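Local coordinates for Exo-beta-1,4-mannosidase (Rhizomucor miehei, PDB 4LYP), which hydrolyses terminal beta-1,4-linked mannose residues from the non-reducing ends of beta-mannosides, as a secreted fungal glycoside hydrolase family 5 enzyme with transglycosylation activity, at residues W297-P302 with L308-E313; C290-E295 with H316-S321; E366-A371 with D427-I432; A344-N347 with T352-Y355; Y355-P360 with S422-D427. All coordinates share one frame; numbering follows the deposited sequence.

Contact 1. Residues W297-P302 with L308-E313; sequences WGIYDP and LPHANE
Y300 lies along the first turn of the helix that begins at L308, and its side chain meets that turn at nearly every step. Its CB is already 4.0 Å from CB of A311, and CG stays beside the same methyl group. The closest approach comes one atom further out, where CD1 of Y300 lies 3.7 Å from A311 CB. Beyond this, CE1 leaves A311 behind and reaches L308, passing 4.0 Å from its CA and almost as near to its CD1 branch. With CG anti to the backbone N (chi1 176°), the ring runs along the helix start, and A311 and L308 meet it obliquely. The tip goes past the helix altogether: OH is hydrogen-bonded to ND1 of H363, which fixes the polar end of a buried ring. P302 N covers part of one ring face from within the loop.

A second, more exposed patch is made by I299 and H310, whose side chains run at about a right angle to one another. CG2 of I299 packs against H310 CD2 at 3.7 Å, while I299 O sits near the plane of the imidazole at its edge, 3.2 Å from CD2.

The contact joins the loop after strand 288-292 of the TIM barrel to the N-terminal end of helix 308-329. L308 and N312 also touch the neighbouring helix 362-380, and Y300 packs on V294 in the same loop.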
# COMPACT_ATOMS: atom_id res chain seq x y z
N TRP A 297 -16.28 -1.22 4.92
CA TRP A 297 -16.70 -1.86 6.15
C TRP A 297 -18.11 -1.53 6.53
O TRP A 297 -18.57 -1.99 7.60
CB TRP A 297 -15.73 -1.50 7.29
CG TRP A 297 -14.32 -1.89 7.02
CD1 TRP A 297 -13.84 -2.65 6.00
CD2 TRP A 297 -13.16 -1.39 7.76
NE1 TRP A 297 -12.42 -2.67 6.08
CE2 TRP A 297 -12.00 -1.94 7.13
CE3 TRP A 297 -13.01 -0.55 8.88
CZ2 TRP A 297 -10.69 -1.63 7.60
CZ3 TRP A 297 -11.76 -0.32 9.39
CH2 TRP A 297 -10.61 -0.88 8.76
N GLY A 298 -18.84 -0.79 5.68
CA GLY A 298 -20.27 -0.54 5.99
C GLY A 298 -20.53 0.58 6.96
O GLY A 298 -21.65 0.77 7.38
N ILE A 299 -19.48 1.37 7.27
CA ILE A 299 -19.64 2.49 8.21
C ILE A 299 -20.13 3.77 7.50
O ILE A 299 -20.75 4.61 8.13
CB ILE A 299 -18.24 2.75 8.87
CG1 ILE A 299 -17.83 1.48 9.63
CG2 ILE A 299 -18.22 4.02 9.74
CD1 ILE A 299 -18.69 1.15 10.84
N TYR A 300 -19.83 3.88 6.20
CA TYR A 300 -20.10 5.10 5.45
C TYR A 300 -20.70 4.76 4.13
O TYR A 300 -20.17 3.90 3.41
CB TYR A 300 -18.75 5.83 5.22
CG TYR A 300 -18.88 7.07 4.37
CD1 TYR A 300 -19.51 8.23 4.83
CD2 TYR A 300 -18.34 7.08 3.06
CE1 TYR A 300 -19.58 9.34 4.02
CE2 TYR A 300 -18.42 8.23 2.27
CZ TYR A 300 -19.01 9.33 2.75
OH TYR A 300 -19.15 10.45 1.94
N ASP A 301 -21.80 5.40 3.79
CA ASP A 301 -22.43 5.25 2.49
C ASP A 301 -22.19 6.59 1.78
O ASP A 301 -22.74 7.63 2.18
CB ASP A 301 -23.91 5.05 2.73
CG ASP A 301 -24.71 5.04 1.41
OD1 ASP A 301 -24.09 5.13 0.33
OD2 ASP A 301 -25.90 4.68 1.47
N PRO A 302 -21.38 6.62 0.71
CA PRO A 302 -21.10 7.90 0.05
C PRO A 302 -22.30 8.45 -0.67
O PRO A 302 -22.23 9.62 -1.13
CB PRO A 302 -19.98 7.52 -0.93
CG PRO A 302 -20.20 6.09 -1.26
CD PRO A 302 -20.69 5.46 0.09
N LEU A 308 -21.49 11.70 6.73
CA LEU A 308 -20.09 11.98 7.02
C LEU A 308 -19.74 12.02 8.51
O LEU A 308 -18.70 11.50 8.92
CB LEU A 308 -19.59 13.24 6.32
CG LEU A 308 -18.09 13.51 6.36
CD1 LEU A 308 -17.32 12.36 5.72
CD2 LEU A 308 -17.81 14.87 5.74
N PRO A 309 -20.56 12.63 9.38
CA PRO A 309 -20.17 12.70 10.81
C PRO A 309 -19.85 11.30 11.40
O PRO A 309 -18.84 11.16 12.11
CB PRO A 309 -21.42 13.31 11.51
CG PRO A 309 -21.88 14.29 10.41
CD PRO A 309 -21.75 13.47 9.12
N HIS A 310 -20.66 10.27 11.09
CA HIS A 310 -20.36 8.96 11.65
C HIS A 310 -19.02 8.44 11.11
O HIS A 310 -18.29 7.79 11.86
CB HIS A 310 -21.49 8.01 11.28
CG HIS A 310 -21.31 6.60 11.79
ND1 HIS A 310 -21.04 6.33 13.10
CD2 HIS A 310 -21.37 5.40 11.15
CE1 HIS A 310 -21.04 4.99 13.28
NE2 HIS A 310 -21.22 4.43 12.13
N ALA A 311 -18.67 8.70 9.82
CA ALA A 311 -17.37 8.27 9.33
C ALA A 311 -16.24 9.03 10.02
O ALA A 311 -15.19 8.43 10.37
CB ALA A 311 -17.29 8.51 7.81
N ASN A 312 -16.39 10.36 10.25
CA ASN A 312 -15.36 11.11 10.95
C ASN A 312 -15.18 10.58 12.37
O ASN A 312 -14.05 10.45 12.84
CB ASN A 312 -15.70 12.62 11.03
CG ASN A 312 -15.61 13.33 9.71
OD1 ASN A 312 -14.74 13.01 8.90
ND2 ASN A 312 -16.43 14.35 9.52
N GLU A 313 -16.28 10.25 13.05
CA GLU A 313 -16.13 9.75 14.43
C GLU A 313 -15.47 8.38 14.42
O GLU A 313 -14.62 8.08 15.29
CB GLU A 313 -17.51 9.63 15.00
CG GLU A 313 -18.12 11.03 15.22
CD GLU A 313 -19.57 11.02 15.51
OE1 GLU A 313 -20.17 9.97 15.71
OE2 GLU A 313 -20.11 12.14 15.64

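Contact 2. Residues C290-E295 with H316-S321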
# COMPACT_ATOMS: atom_id res chain seq x y z
N CYS A 290 -2.02 0.30 10.04
CA CYS A 290 -3.45 0.12 9.96
C CYS A 290 -3.93 0.66 8.64
O CYS A 290 -3.27 1.51 7.99
CB CYS A 290 -4.12 0.79 11.20
SG CYS A 290 -3.88 2.56 11.36
N HIS A 291 -5.07 0.10 8.19
CA HIS A 291 -5.74 0.54 6.96
C HIS A 291 -7.16 0.81 7.37
O HIS A 291 -7.83 -0.05 7.96
CB HIS A 291 -5.81 -0.59 5.94
CG HIS A 291 -4.50 -1.12 5.42
ND1 HIS A 291 -4.42 -2.05 4.42
CD2 HIS A 291 -3.22 -0.85 5.79
CE1 HIS A 291 -3.14 -2.35 4.19
NE2 HIS A 291 -2.40 -1.65 4.99
N CYS A 292 -7.72 2.02 7.09
CA CYS A 292 -9.05 2.38 7.54
C CYS A 292 -9.96 2.60 6.34
O CYS A 292 -9.69 3.52 5.51
CB CYS A 292 -8.97 3.66 8.39
SG CYS A 292 -10.65 4.10 9.02
N TRP A 293 -11.01 1.77 6.22
CA TRP A 293 -11.90 1.75 5.03
C TRP A 293 -13.35 1.82 5.37
O TRP A 293 -14.05 0.82 5.40
CB TRP A 293 -11.55 0.54 4.17
CG TRP A 293 -10.22 0.68 3.50
CD1 TRP A 293 -9.06 -0.01 3.68
CD2 TRP A 293 -9.96 1.69 2.50
NE1 TRP A 293 -8.04 0.52 2.87
CE2 TRP A 293 -8.61 1.55 2.15
CE3 TRP A 293 -10.75 2.68 1.89
CZ2 TRP A 293 -8.05 2.35 1.15
CZ3 TRP A 293 -10.19 3.49 0.94
CH2 TRP A 293 -8.83 3.35 0.61
N VAL A 294 -13.84 3.05 5.62
CA VAL A 294 -15.19 3.18 6.14
C VAL A 294 -16.27 2.68 5.16
O VAL A 294 -17.27 2.08 5.60
CB VAL A 294 -15.48 4.60 6.66
CG1 VAL A 294 -14.78 4.81 8.00
CG2 VAL A 294 -15.21 5.70 5.62
N GLU A 295 -16.16 2.94 3.85
CA GLU A 295 -17.22 2.46 2.96
C GLU A 295 -17.16 0.93 2.86
O GLU A 295 -18.18 0.26 2.98
CB GLU A 295 -17.08 3.10 1.57
CG GLU A 295 -18.12 2.62 0.59
CD GLU A 295 -18.10 3.27 -0.77
OE1 GLU A 295 -17.34 4.26 -0.97
OE2 GLU A 295 -18.82 2.80 -1.63
N HIS A 316 -11.78 8.94 13.92
CA HIS A 316 -11.19 9.42 15.13
C HIS A 316 -10.91 8.31 16.15
O HIS A 316 -9.81 8.24 16.73
CB HIS A 316 -12.17 10.44 15.78
CG HIS A 316 -11.70 10.95 17.07
ND1 HIS A 316 -11.95 10.32 18.25
CD2 HIS A 316 -10.92 12.05 17.35
CE1 HIS A 316 -11.40 11.04 19.27
NE2 HIS A 316 -10.71 12.07 18.70
N ASP A 317 -11.94 7.47 16.37
CA ASP A 317 -11.78 6.41 17.37
C ASP A 317 -10.79 5.34 16.87
O ASP A 317 -10.13 4.73 17.71
CB ASP A 317 -13.16 5.78 17.70
CG ASP A 317 -14.13 6.75 18.39
OD1 ASP A 317 -13.71 7.84 18.75
OD2 ASP A 317 -15.29 6.37 18.46
N PHE A 318 -10.71 5.10 15.57
CA PHE A 318 -9.80 4.12 14.98
C PHE A 318 -8.35 4.58 15.21
O PHE A 318 -7.51 3.83 15.65
CB PHE A 318 -10.13 4.04 13.50
CG PHE A 318 -9.37 2.96 12.77
CD1 PHE A 318 -9.85 1.67 12.74
CD2 PHE A 318 -8.22 3.26 12.08
CE1 PHE A 318 -9.20 0.65 12.02
CE2 PHE A 318 -7.57 2.25 11.37
CZ PHE A 318 -8.04 0.96 11.35
N LEU A 319 -8.06 5.87 14.97
CA LEU A 319 -6.71 6.36 15.19
C LEU A 319 -6.34 6.27 16.66
O LEU A 319 -5.21 5.85 16.99
CB LEU A 319 -6.59 7.83 14.69
CG LEU A 319 -6.60 7.96 13.19
CD1 LEU A 319 -6.69 9.47 12.83
CD2 LEU A 319 -5.34 7.42 12.57
N GLU A 320 -7.27 6.66 17.57
CA GLU A 320 -7.00 6.63 19.00
C GLU A 320 -6.67 5.20 19.45
O GLU A 320 -5.72 4.92 20.18
CB GLU A 320 -8.29 7.11 19.71
CG GLU A 320 -8.90 6.20 20.76
CD GLU A 320 -10.47 6.13 20.78
OE1 GLU A 320 -11.17 7.22 21.10
OE2 GLU A 320 -10.96 4.92 20.51
N SER A 321 -7.56 4.27 19.09
CA SER A 321 -7.45 2.89 19.60
C SER A 321 -6.22 2.21 19.02
O SER A 321 -5.45 1.53 19.73
CB SER A 321 -8.72 2.11 19.38
OG SER A 321 -9.02 2.05 17.97
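Strand 290-292 and helix 316-321 run almost antiparallel, at 173° with their axes 10.1 Å apart, the layered arrangement of a beta-strand and the helix that follows it in a TIM barrel. F318 fills the space between the two layers and carries nearly all of the contact. Its CG is anti to the backbone N (chi1 -173°), which directs the ring from the helix to the strand, where two cysteines with CB atoms facing the helix receive it.

Both make Cys sulfur-aromatic contacts, but differently. C292 puts its sulfur over one face, 4.2 Å from the F318 centroid and 18° off the ring normal, displaced toward the rim; its CB comes closer still, 3.6 Å from CE2 of F318. C290 approaches obliquely, SG to CE2 of F318 being 3.7 Å. Between them, the carbonyl O of H291 reaches CZ of F318 at 3.5 Å, also obliquely, while the H291 side chain points away from the helix and its imidazole is hydrogen-bonded to E336 and E238. W293 likewise turns the other way, toward the pocket, where it touches the bound guanidine.

On the outer side of the helix, ND1 of H316 donates a nearly straight bond of 3.1 Å to OD1 of D317, which lies in the imidazole plane.

Contact 3. Residues E366-A371 with D427-I432; sequences EYYQKA and DTTVQI
Y368 and T429 cross at about a right angle, the threonine methyl group pointing at the flat of the phenol ring. CG2 of T429 is 4.0 Å from the centroid of the Y368 ring and 23° off its normal, a CH-pi contact over one face. It is displaced toward the rim, so that CD2 of Y368 is the ring atom nearest to the methyl carbon, at 3.6 Å. The threonine torsion divides the labour of its two branches: at chi1 -34°, away from a staggered value, CG2 is directed at the ring while OG1 turns to a hydrogen bond with D365 OD1. That bond to a residue of the facing helix probably fixes the side chain in this unusual rotation.

One turn later I432 also uses its CG2 branch, but against the backbone and CB of Q369. This methyl carbon lies 3.9 Å from both CA and CB of Q369, and also 4.3 Å from CB of Y368.

The contact is apolar packing between two outer helices of the barrel, 362-380 and the C-terminal 429-448, at the first turn of the latter. Y368 continues inward to V423 of strand 423-424 and to the F338 ring on strand 333-338, while E366, salt-bridged to K370, faces helix 308-329 and is hydrogen-bonded to N312.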
# COMPACT_ATOMS: atom_id res chain seq x y z
N GLU A 366 -13.06 16.80 3.64
CA GLU A 366 -13.22 17.02 5.05
C GLU A 366 -12.71 15.79 5.86
O GLU A 366 -12.04 15.94 6.88
CB GLU A 366 -14.69 17.27 5.39
CG GLU A 366 -14.95 17.33 6.86
CD GLU A 366 -16.42 17.56 7.23
OE1 GLU A 366 -17.10 18.34 6.49
OE2 GLU A 366 -16.86 17.04 8.27
N TYR A 367 -13.02 14.58 5.35
CA TYR A 367 -12.58 13.39 6.01
C TYR A 367 -11.07 13.30 6.10
O TYR A 367 -10.49 13.03 7.15
CB TYR A 367 -13.14 12.18 5.21
CG TYR A 367 -12.87 10.84 5.81
CD1 TYR A 367 -13.51 10.38 6.98
CD2 TYR A 367 -12.00 9.95 5.11
CE1 TYR A 367 -13.28 9.11 7.41
CE2 TYR A 367 -11.79 8.65 5.58
CZ TYR A 367 -12.45 8.25 6.72
OH TYR A 367 -12.30 6.96 7.20
N TYR A 368 -10.39 13.60 4.95
CA TYR A 368 -8.94 13.64 4.94
C TYR A 368 -8.44 14.73 5.91
O TYR A 368 -7.51 14.49 6.68
CB TYR A 368 -8.39 14.00 3.55
CG TYR A 368 -8.16 12.85 2.57
CD1 TYR A 368 -9.14 11.90 2.24
CD2 TYR A 368 -6.94 12.79 1.90
CE1 TYR A 368 -8.87 10.88 1.33
CE2 TYR A 368 -6.66 11.78 0.98
CZ TYR A 368 -7.62 10.85 0.71
OH TYR A 368 -7.31 9.88 -0.24
N GLN A 369 -9.03 15.93 5.82
CA GLN A 369 -8.51 17.02 6.61
C GLN A 369 -8.59 16.71 8.11
O GLN A 369 -7.64 16.98 8.86
CB GLN A 369 -9.25 18.31 6.29
CG GLN A 369 -8.73 19.48 7.13
CD GLN A 369 -9.36 20.73 6.64
OE1 GLN A 369 -10.55 20.95 6.92
NE2 GLN A 369 -8.66 21.46 5.83
N LYS A 370 -9.68 16.13 8.57
CA LYS A 370 -9.83 15.80 9.97
C LYS A 370 -8.90 14.69 10.38
O LYS A 370 -8.31 14.71 11.49
CB LYS A 370 -11.28 15.48 10.29
CG LYS A 370 -12.12 16.73 10.24
CD LYS A 370 -13.59 16.47 10.48
CE LYS A 370 -14.40 17.76 10.64
NZ LYS A 370 -15.89 17.47 10.86
N ALA A 371 -8.74 13.65 9.56
CA ALA A 371 -7.82 12.55 9.89
C ALA A 371 -6.42 13.16 9.99
O ALA A 371 -5.67 12.83 10.96
CB ALA A 371 -7.88 11.46 8.80
N ASP A 427 -7.30 17.49 -8.19
CA ASP A 427 -8.41 17.42 -7.26
C ASP A 427 -8.23 18.47 -6.16
O ASP A 427 -7.10 18.86 -5.81
CB ASP A 427 -8.52 16.02 -6.66
CG ASP A 427 -9.27 15.06 -7.55
OD1 ASP A 427 -9.86 15.45 -8.61
OD2 ASP A 427 -9.33 13.84 -7.17
N THR A 428 -9.33 18.88 -5.57
CA THR A 428 -9.31 19.81 -4.42
C THR A 428 -8.59 19.19 -3.21
O THR A 428 -8.04 19.86 -2.36
CB THR A 428 -10.70 20.27 -4.03
OG1 THR A 428 -11.50 19.11 -3.83
CG2 THR A 428 -11.35 21.10 -5.13
N THR A 429 -8.52 17.83 -3.18
CA THR A 429 -7.85 17.16 -2.07
C THR A 429 -6.37 17.37 -2.07
O THR A 429 -5.74 17.27 -0.98
CB THR A 429 -8.12 15.65 -2.19
OG1 THR A 429 -9.43 15.42 -2.74
CG2 THR A 429 -7.98 14.95 -0.83
N VAL A 430 -5.75 17.69 -3.22
CA VAL A 430 -4.32 17.85 -3.29
C VAL A 430 -3.83 18.94 -2.31
O VAL A 430 -2.83 18.72 -1.62
CB VAL A 430 -3.88 18.12 -4.72
CG1 VAL A 430 -2.38 18.54 -4.79
CG2 VAL A 430 -4.14 16.88 -5.58
N GLN A 431 -4.53 20.07 -2.23
CA GLN A 431 -4.05 21.17 -1.37
C GLN A 431 -4.11 20.71 0.11
O GLN A 431 -3.25 21.08 0.92
CB GLN A 431 -4.86 22.43 -1.57
CG GLN A 431 -4.36 23.61 -0.72
CD GLN A 431 -3.01 24.09 -1.14
OE1 GLN A 431 -2.83 24.37 -2.33
NE2 GLN A 431 -2.02 24.20 -0.21
N ILE A 432 -5.14 19.93 0.47
CA ILE A 432 -5.25 19.44 1.81
C ILE A 432 -4.12 18.47 2.17
O ILE A 432 -3.54 18.49 3.28
CB ILE A 432 -6.62 18.78 1.97
CG1 ILE A 432 -7.71 19.94 1.93
CG2 ILE A 432 -6.74 17.97 3.27
CD1 ILE A 432 -9.07 19.39 1.70

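Contact 4. Residues A344-N347 with T352-Y355; sequences AWRN and TYKY
N347 presses its CB onto the centre of the Y353 ring, 3.6 Å from the centroid and 12° off the normal, a close CH-pi contact over one face. A chi1 of -175° swings the N347 amide away from its own backbone N and on across the same ring, where ND2 comes to 3.7 Å from both CG and CD2 of Y353. The amide and ring planes are 64° apart, so the two groups do not stack flat. On the inner side, A344 CB nestles against the lysine stem, 3.9 Å from K354 CB, while the extended chain carries NZ onward to a salt bridge with E295.

Toward solvent the contact narrows to a few atoms. The exposed R346 meets mainly the phenol hydroxyl, CB lying 3.3 Å from Y353 OH and CD nearly as close, before its guanidinium turns away to a salt bridge with D343. This is a short 3-10 turn folded back on a helix-like turn within one long loop, a surface elaboration between strand 333-338 and helix 362-380 of the TIM barrel.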
# COMPACT_ATOMS: atom_id res chain seq x y z
N ALA A 344 -20.97 11.02 -4.24
CA ALA A 344 -22.05 10.26 -4.86
C ALA A 344 -23.41 10.78 -4.43
O ALA A 344 -24.39 10.75 -5.21
CB ALA A 344 -21.94 8.77 -4.51
N TRP A 345 -23.51 11.27 -3.18
CA TRP A 345 -24.73 11.76 -2.60
C TRP A 345 -25.33 12.94 -3.33
O TRP A 345 -26.50 13.25 -3.12
CB TRP A 345 -24.49 12.08 -1.10
CG TRP A 345 -23.39 13.13 -0.92
CD1 TRP A 345 -22.05 12.89 -0.72
CD2 TRP A 345 -23.54 14.56 -0.98
NE1 TRP A 345 -21.35 14.06 -0.65
CE2 TRP A 345 -22.23 15.12 -0.81
CE3 TRP A 345 -24.66 15.45 -1.14
CZ2 TRP A 345 -21.94 16.51 -0.81
CZ3 TRP A 345 -24.38 16.84 -1.10
CH2 TRP A 345 -23.06 17.36 -0.96
N ARG A 346 -24.56 13.65 -4.15
CA ARG A 346 -25.13 14.74 -4.92
C ARG A 346 -26.07 14.27 -6.04
O ARG A 346 -26.89 15.04 -6.53
CB ARG A 346 -24.00 15.58 -5.52
CG ARG A 346 -23.14 16.30 -4.53
CD ARG A 346 -21.96 16.99 -5.13
NE ARG A 346 -21.15 17.73 -4.17
CZ ARG A 346 -21.48 18.89 -3.64
NH1 ARG A 346 -20.68 19.42 -2.76
NH2 ARG A 346 -22.61 19.53 -4.04
N ASN A 347 -25.93 12.98 -6.44
CA ASN A 347 -26.72 12.43 -7.53
C ASN A 347 -26.78 10.94 -7.22
O ASN A 347 -26.21 10.13 -7.90
CB ASN A 347 -26.09 12.76 -8.88
CG ASN A 347 -26.92 12.33 -10.05
OD1 ASN A 347 -28.06 11.86 -9.92
ND2 ASN A 347 -26.31 12.42 -11.22
N THR A 352 -22.88 5.88 -12.14
CA THR A 352 -21.72 6.33 -12.86
C THR A 352 -21.20 7.68 -12.29
O THR A 352 -19.99 7.92 -12.33
CB THR A 352 -21.93 6.48 -14.37
OG1 THR A 352 -22.82 7.52 -14.65
CG2 THR A 352 -22.44 5.16 -14.93
N TYR A 353 -22.07 8.56 -11.80
CA TYR A 353 -21.69 9.85 -11.31
C TYR A 353 -20.68 9.74 -10.20
O TYR A 353 -19.77 10.59 -10.08
CB TYR A 353 -22.96 10.59 -10.88
CG TYR A 353 -22.75 11.91 -10.18
CD1 TYR A 353 -22.55 11.94 -8.80
CD2 TYR A 353 -22.72 13.12 -10.90
CE1 TYR A 353 -22.38 13.11 -8.14
CE2 TYR A 353 -22.50 14.32 -10.22
CZ TYR A 353 -22.33 14.30 -8.86
OH TYR A 353 -22.09 15.46 -8.18
N LYS A 354 -20.73 8.70 -9.37
CA LYS A 354 -19.84 8.49 -8.25
C LYS A 354 -18.42 8.45 -8.67
O LYS A 354 -17.51 8.79 -7.91
CB LYS A 354 -20.24 7.14 -7.56
CG LYS A 354 -19.30 6.69 -6.45
CD LYS A 354 -19.89 5.48 -5.76
CE LYS A 354 -18.97 4.92 -4.68
NZ LYS A 354 -19.63 3.72 -4.09
N TYR A 355 -18.13 7.99 -9.91
CA TYR A 355 -16.77 7.73 -10.37
C TYR A 355 -16.26 8.78 -11.37
O TYR A 355 -15.16 8.64 -11.82
CB TYR A 355 -16.67 6.31 -10.98
CG TYR A 355 -17.14 5.27 -9.99
CD1 TYR A 355 -16.37 4.96 -8.87
CD2 TYR A 355 -18.33 4.63 -10.13
CE1 TYR A 355 -16.83 4.04 -7.92
CE2 TYR A 355 -18.81 3.71 -9.21
CZ TYR A 355 -18.07 3.43 -8.07
OH TYR A 355 -18.44 2.53 -7.11

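Contact 5. Residues Y355-P360 with S422-D427; sequences YLPSTP and SVYSND
Apolar contact between P357 and Y424 forms the direct link here. The pyrrolidine ring comes obliquely against one side of the phenol: CB of P357 is 3.7 Å from CE2 of Y424, and CG follows at 3.8 Å from the same atom. Farther out, CG is 3.9 Å from OH of Y424, so the proline spans the ring from CD2 to the hydroxyl.

A water supplies the polar link. It donates to Y355 O and accepts from Y424 OH, each at 2.7 Å, and lies in the plane of the phenol ring at its edge. The hydroxyl proton is therefore directed at the water, which ties the loop carbonyl to the tyrosine tip.

Both segments are shaped by type I beta turns, L356 to T359 and Y424 to D427, the first in the long loop after strand 333-338 and the second beginning on the last residue of strand 423-424, which lies beside strand 386-394 in the barrel sheet.

Hydrogen bonds within the second turn hold its ends together. The backbone N of D427 bonds to Y424 O, and OD2 of D427 accepts from Y424 N at 2.9 Å and 171°, the donor standing well above the carboxylate plane. OD1 of D427 is salt-bridged to R342.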
# COMPACT_ATOMS: atom_id res chain seq x y z
N TYR A 355 -18.13 7.99 -9.91
CA TYR A 355 -16.77 7.73 -10.37
C TYR A 355 -16.26 8.78 -11.37
O TYR A 355 -15.16 8.64 -11.82
CB TYR A 355 -16.67 6.31 -10.98
CG TYR A 355 -17.14 5.27 -9.99
CD1 TYR A 355 -16.37 4.96 -8.87
CD2 TYR A 355 -18.33 4.63 -10.13
CE1 TYR A 355 -16.83 4.04 -7.92
CE2 TYR A 355 -18.81 3.71 -9.21
CZ TYR A 355 -18.07 3.43 -8.07
OH TYR A 355 -18.44 2.53 -7.11
N LEU A 356 -17.09 9.79 -11.68
CA LEU A 356 -16.58 10.79 -12.64
C LEU A 356 -15.58 11.71 -11.95
O LEU A 356 -15.82 12.23 -10.86
CB LEU A 356 -17.75 11.64 -13.15
CG LEU A 356 -18.77 10.90 -14.07
CD1 LEU A 356 -19.87 11.86 -14.41
CD2 LEU A 356 -18.06 10.41 -15.33
N PRO A 357 -14.48 12.00 -12.64
CA PRO A 357 -13.54 12.98 -12.03
C PRO A 357 -14.10 14.38 -11.83
O PRO A 357 -13.68 15.09 -10.93
CB PRO A 357 -12.38 13.02 -13.08
CG PRO A 357 -12.43 11.65 -13.72
CD PRO A 357 -13.89 11.30 -13.82
N SER A 358 -15.13 14.76 -12.64
CA SER A 358 -15.77 16.06 -12.44
C SER A 358 -16.60 16.08 -11.17
O SER A 358 -16.97 17.17 -10.70
CB SER A 358 -16.64 16.35 -13.64
OG SER A 358 -17.60 15.35 -13.83
N THR A 359 -16.94 14.95 -10.57
CA THR A 359 -17.74 14.96 -9.32
C THR A 359 -16.89 15.51 -8.21
O THR A 359 -15.74 15.12 -8.03
CB THR A 359 -18.25 13.54 -9.05
OG1 THR A 359 -19.13 13.25 -10.12
CG2 THR A 359 -18.94 13.46 -7.72
N PRO A 360 -17.44 16.44 -7.39
CA PRO A 360 -16.66 16.97 -6.29
C PRO A 360 -16.34 15.94 -5.20
O PRO A 360 -16.94 14.88 -5.14
CB PRO A 360 -17.56 18.06 -5.67
CG PRO A 360 -18.52 18.40 -6.75
CD PRO A 360 -18.75 17.12 -7.51
N SER A 422 -9.23 7.26 -6.24
CA SER A 422 -8.06 8.04 -6.75
C SER A 422 -8.16 9.46 -6.36
O SER A 422 -9.18 10.13 -6.48
CB SER A 422 -8.06 7.95 -8.26
OG SER A 422 -7.60 6.70 -8.75
N VAL A 423 -6.98 10.00 -6.02
CA VAL A 423 -6.76 11.45 -5.92
C VAL A 423 -6.08 11.87 -7.20
O VAL A 423 -4.94 11.49 -7.48
CB VAL A 423 -5.84 11.78 -4.73
CG1 VAL A 423 -5.53 13.29 -4.70
CG2 VAL A 423 -6.47 11.40 -3.38
N TYR A 424 -6.78 12.70 -8.02
CA TYR A 424 -6.19 13.16 -9.27
C TYR A 424 -5.32 14.38 -9.04
O TYR A 424 -5.46 15.11 -8.05
CB TYR A 424 -7.29 13.47 -10.29
CG TYR A 424 -8.15 12.27 -10.58
CD1 TYR A 424 -7.61 11.10 -11.12
CD2 TYR A 424 -9.51 12.30 -10.34
CE1 TYR A 424 -8.39 10.00 -11.44
CE2 TYR A 424 -10.32 11.22 -10.63
CZ TYR A 424 -9.75 10.06 -11.23
OH TYR A 424 -10.54 8.98 -11.60
N SER A 425 -4.43 14.64 -10.03
CA SER A 425 -3.46 15.72 -9.89
C SER A 425 -4.04 17.09 -9.61
O SER A 425 -3.36 17.90 -8.97
CB SER A 425 -2.65 15.79 -11.19
OG SER A 425 -3.50 15.96 -12.28
N ASN A 426 -5.25 17.33 -10.08
CA ASN A 426 -5.89 18.64 -9.83
C ASN A 426 -7.16 18.56 -8.98
O ASN A 426 -7.92 19.49 -8.95
CB ASN A 426 -6.18 19.31 -11.19
CG ASN A 426 -7.17 18.47 -12.02
OD1 ASN A 426 -7.44 17.34 -11.72
ND2 ASN A 426 -7.68 19.03 -13.09
N ASP A 427 -7.30 17.49 -8.19
CA ASP A 427 -8.41 17.42 -7.26
C ASP A 427 -8.23 18.47 -6.16
O ASP A 427 -7.10 18.86 -5.81
CB ASP A 427 -8.52 16.02 -6.66
CG ASP A 427 -9.27 15.06 -7.55
OD1 ASP A 427 -9.86 15.45 -8.61
OD2 ASP A 427 -9.33 13.84 -7.17
O HOH W 1 -12.96 9.33 -10.42

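How the contacts relate
Contact 2 is fully buried, with sulfur and phenyl packed between barrel strand and helix, whereas contact 4 lies at the surface and mixes aliphatic stems with amide and phenol. Contact 1 is largely buried with an exposed histidine side; contacts 3 and 5 are partly buried. Contacts 1 and 2 share helix 308-329, and V294 O probably accepts hydrogen bonds from the backbone of I299 and Y300. Contact 3 is also apolar but joins two helices. It shares D427 with contact 5, in which a water bridges the segments. Contacts 4 and 5 share Y355 and are probably joined by a hydrogen bond between Y353 O and T359 OG1, while P302 of contact 1 packs on A344 of contact 4.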